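Local coordinates for superoxide dismutase [Fe] (Methanothermobacter thermautotrophicus, PDB 1MA1), which destroys superoxide radicals by converting them to hydrogen peroxide and oxygen at a single iron ion in each subunit of a homotetramer, at residues W132-Y137 with M147-H152. Sequence-based numbering, arbitrary orientation.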
ATOM      1  N   TRP A 132       6.744 -10.594  -5.024  1.00 16.36           N
ATOM      2  CA  TRP A 132       8.035 -11.241  -5.247  1.00 15.05           C
ATOM      3  C   TRP A 132       8.676 -11.553  -3.896  1.00 13.88           C
ATOM      4  O   TRP A 132       8.437 -10.853  -2.912  1.00 12.97           O
ATOM      5  CB  TRP A 132       8.981 -10.329  -6.028  1.00 15.66           C
ATOM      6  CG  TRP A 132       8.435  -9.810  -7.308  1.00 17.60           C
ATOM      7  CD1 TRP A 132       7.466  -8.854  -7.471  1.00 18.47           C
ATOM      8  CD2 TRP A 132       8.848 -10.190  -8.618  1.00 16.31           C
ATOM      9  NE1 TRP A 132       7.254  -8.618  -8.806  1.00 16.39           N
ATOM     10  CE2 TRP A 132       8.088  -9.429  -9.535  1.00 16.53           C
ATOM     11  CE3 TRP A 132       9.790 -11.099  -9.110  1.00 14.99           C
ATOM     12  CZ2 TRP A 132       8.240  -9.554 -10.925  1.00 17.97           C
ATOM     13  CZ3 TRP A 132       9.941 -11.222 -10.489  1.00 17.06           C
ATOM     14  CH2 TRP A 132       9.167 -10.454 -11.380  1.00 17.07           C
ATOM     15  N   ALA A 133       9.504 -12.590  -3.859  1.00 13.06           N
ATOM     16  CA  ALA A 133      10.588 -12.658  -2.887  1.00 13.82           C
ATOM     17  C   ALA A 133      11.912 -12.267  -3.527  1.00 13.71           C
ATOM     18  O   ALA A 133      12.240 -12.714  -4.628  1.00 13.97           O
ATOM     19  CB  ALA A 133      10.694 -14.054  -2.305  1.00 12.82           C
ATOM     20  N   VAL A 134      12.665 -11.426  -2.825  1.00 13.83           N
ATOM     21  CA  VAL A 134      13.912 -10.867  -3.339  1.00 12.93           C
ATOM     22  C   VAL A 134      15.003 -10.948  -2.286  1.00 14.53           C
ATOM     23  O   VAL A 134      14.804 -10.515  -1.155  1.00 15.02           O
ATOM     24  CB  VAL A 134      13.727  -9.386  -3.739  1.00 11.91           C
ATOM     25  CG1 VAL A 134      15.024  -8.833  -4.280  1.00  6.75           C
ATOM     26  CG2 VAL A 134      12.612  -9.252  -4.793  1.00  7.91           C
ATOM     27  N   LEU A 135      16.164 -11.485  -2.656  1.00 16.07           N
ATOM     28  CA  LEU A 135      17.329 -11.434  -1.775  1.00 15.90           C
ATOM     29  C   LEU A 135      18.140 -10.182  -2.056  1.00 16.78           C
ATOM     30  O   LEU A 135      18.320  -9.801  -3.210  1.00 16.38           O
ATOM     31  CB  LEU A 135      18.207 -12.654  -1.985  1.00 16.13           C
ATOM     32  CG  LEU A 135      19.426 -12.741  -1.063  1.00 16.08           C
ATOM     33  CD1 LEU A 135      18.933 -12.818   0.366  1.00 16.41           C
ATOM     34  CD2 LEU A 135      20.273 -13.978  -1.400  1.00 14.30           C
ATOM     35  N   THR A 136      18.634  -9.548  -1.001  1.00 16.94           N
ATOM     36  CA  THR A 136      19.497  -8.375  -1.123  1.00 17.58           C
ATOM     37  C   THR A 136      20.491  -8.312   0.051  1.00 18.73           C
ATOM     38  O   THR A 136      20.651  -9.290   0.787  1.00 20.00           O
ATOM     39  CB  THR A 136      18.663  -7.082  -1.161  1.00 17.24           C
ATOM     40  OG1 THR A 136      19.533  -5.958  -1.353  1.00 17.11           O
ATOM     41  CG2 THR A 136      17.892  -6.900   0.142  1.00 17.84           C
ATOM     42  N   TYR A 137      21.166  -7.180   0.218  1.00 18.93           N
ATOM     43  CA  TYR A 137      22.350  -7.114   1.078  1.00 20.59           C
ATOM     44  C   TYR A 137      22.495  -5.725   1.681  1.00 22.80           C
ATOM     45  O   TYR A 137      22.471  -4.727   0.959  1.00 23.54           O
ATOM     46  CB  TYR A 137      23.611  -7.462   0.279  1.00 20.12           C
ATOM     47  CG  TYR A 137      24.919  -7.214   1.015  1.00 18.42           C
ATOM     48  CD1 TYR A 137      25.281  -7.990   2.106  1.00 16.37           C
ATOM     49  CD2 TYR A 137      25.770  -6.161   0.643  1.00 17.52           C
ATOM     50  CE1 TYR A 137      26.442  -7.729   2.813  1.00 16.94           C
ATOM     51  CE2 TYR A 137      26.933  -5.894   1.347  1.00 15.76           C
ATOM     52  CZ  TYR A 137      27.257  -6.682   2.436  1.00 18.81           C
ATOM     53  OH  TYR A 137      28.366  -6.403   3.202  1.00 19.39           O
ATOM     54  N   MET A 147      13.543  -9.358   1.145  1.00 16.37           N
ATOM     55  CA  MET A 147      12.325  -8.549   1.169  1.00 19.25           C
ATOM     56  C   MET A 147      11.160  -9.173   0.420  1.00 17.73           C
ATOM     57  O   MET A 147      11.350  -9.887  -0.569  1.00 19.09           O
ATOM     58  CB  MET A 147      12.586  -7.100   0.667  1.00 18.38           C
ATOM     59  CG  MET A 147      13.720  -6.914  -0.328  1.00 21.53           C
ATOM     60  SD  MET A 147      14.030  -5.181  -0.880  1.00 20.23           S
ATOM     61  CE  MET A 147      14.902  -4.662   0.409  1.00 21.76           C
ATOM     62  N   GLN A 148       9.951  -8.929   0.914  1.00 15.62           N
ATOM     63  CA  GLN A 148       8.760  -9.437   0.245  1.00 14.72           C
ATOM     64  C   GLN A 148       8.073  -8.283  -0.441  1.00 13.22           C
ATOM     65  O   GLN A 148       7.456  -7.468   0.215  1.00 14.21           O
ATOM     66  CB  GLN A 148       7.809 -10.070   1.250  1.00 14.54           C
ATOM     67  CG  GLN A 148       6.637 -10.747   0.610  1.00 14.73           C
ATOM     68  CD  GLN A 148       5.581 -11.112   1.607  1.00 17.07           C
ATOM     69  OE1 GLN A 148       4.844 -10.244   2.097  1.00 17.00           O
ATOM     70  NE2 GLN A 148       5.499 -12.403   1.934  1.00 18.08           N
ATOM     71  N   VAL A 149       8.200  -8.211  -1.761  1.00 11.56           N
ATOM     72  CA  VAL A 149       7.667  -7.102  -2.525  1.00 10.26           C
ATOM     73  C   VAL A 149       6.245  -7.411  -2.957  1.00 11.82           C
ATOM     74  O   VAL A 149       6.010  -8.436  -3.584  1.00 13.42           O
ATOM     75  CB  VAL A 149       8.473  -6.868  -3.780  1.00  7.56           C
ATOM     76  CG1 VAL A 149       7.854  -5.696  -4.560  1.00  7.37           C
ATOM     77  CG2 VAL A 149       9.946  -6.642  -3.406  1.00  2.39           C
ATOM     78  N   GLU A 150       5.302  -6.531  -2.624  1.00 12.47           N
ATOM     79  CA  GLU A 150       3.962  -6.608  -3.177  1.00 12.92           C
ATOM     80  C   GLU A 150       3.910  -5.829  -4.460  1.00 15.67           C
ATOM     81  O   GLU A 150       4.657  -4.858  -4.616  1.00 19.98           O
ATOM     82  CB  GLU A 150       2.936  -6.058  -2.197  1.00 10.11           C
ATOM     83  CG  GLU A 150       2.840  -6.925  -0.961  1.00 15.47           C
ATOM     84  CD  GLU A 150       1.625  -6.627  -0.111  1.00 16.53           C
ATOM     85  OE1 GLU A 150       1.106  -5.506  -0.200  1.00 19.15           O
ATOM     86  OE2 GLU A 150       1.201  -7.508   0.664  1.00 21.30           O
ATOM     87  N   LYS A 151       3.045  -6.250  -5.384  1.00 14.55           N
ATOM     88  CA  LYS A 151       3.122  -5.772  -6.756  1.00 14.29           C
ATOM     89  C   LYS A 151       4.569  -5.755  -7.285  1.00 13.74           C
ATOM     90  O   LYS A 151       5.246  -6.775  -7.245  1.00 15.37           O
ATOM     91  CB  LYS A 151       2.510  -4.375  -6.829  1.00 14.94           C
ATOM     92  CG  LYS A 151       1.020  -4.402  -6.651  1.00 12.92           C
ATOM     93  CD  LYS A 151       0.479  -3.083  -6.160  1.00  9.92           C
ATOM     94  CE  LYS A 151       0.594  -1.981  -7.182  1.00  9.52           C
ATOM     95  NZ  LYS A 151       0.003  -0.710  -6.665  1.00  6.49           N
ATOM     96  N   HIS A 152       5.046  -4.624  -7.790  1.00 12.19           N
ATOM     97  CA  HIS A 152       6.452  -4.568  -8.179  1.00 13.74           C
ATOM     98  C   HIS A 152       7.241  -3.511  -7.394  1.00 14.60           C
ATOM     99  O   HIS A 152       8.364  -3.184  -7.784  1.00 13.66           O
ATOM    100  CB  HIS A 152       6.641  -4.255  -9.677  1.00 15.66           C
ATOM    101  CG  HIS A 152       5.935  -5.187 -10.618  1.00 16.85           C
ATOM    102  ND1 HIS A 152       6.190  -6.539 -10.657  1.00 17.47           N
ATOM    103  CD2 HIS A 152       5.024  -4.944 -11.594  1.00 17.12           C
ATOM    104  CE1 HIS A 152       5.467  -7.094 -11.616  1.00 17.37           C
ATOM    105  NE2 HIS A 152       4.753  -6.149 -12.199  1.00 18.00           N
TER
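W132 and H152 face each other edge against edge, their ring planes turned 51° apart and neither ring covering the other. At this shared edge W132 NE1 donates a hydrogen bond to H152 ND1 (3.0 Å), each atom lying near the plane of the other's ring. K151 O also sits in the indole plane, 3.0 Å from W132 CD1, and accepts a hydrogen bond from W169 NE1. W169 stacks on H152 and Y41 meets it edge-to-face, while the indole packs edge-to-face with the iron ligand H81. With CG of W132 anti to the carbonyl carbon (chi1 -54°), the indole swings toward the loop after strand 143-150, which carries H152. Strands 131-138 and 143-150 form a β-hairpin within the three-stranded antiparallel sheet of the C-terminal domain of iron/manganese superoxide dismutases, 131-138 being its middle strand, and W132 belongs to the shell around the metal, its side chain about 4 Å from the iron at nearest atoms. A leucine in place of W132 would probably leave H152 ND1 without its donor and open a gap beside H81 and D167. V134 and M147 form a hydrogen-bonded pair, V134 N donating to M147 O and M147 N to V134 O (2.9 Å). On the face bearing W132, V134 CG2 meets V149 CG2 at 4.0 Å. Farther along, the M147 chain bends at chi3 (81°), and its CE lies 3.7 Å from T136 CG2.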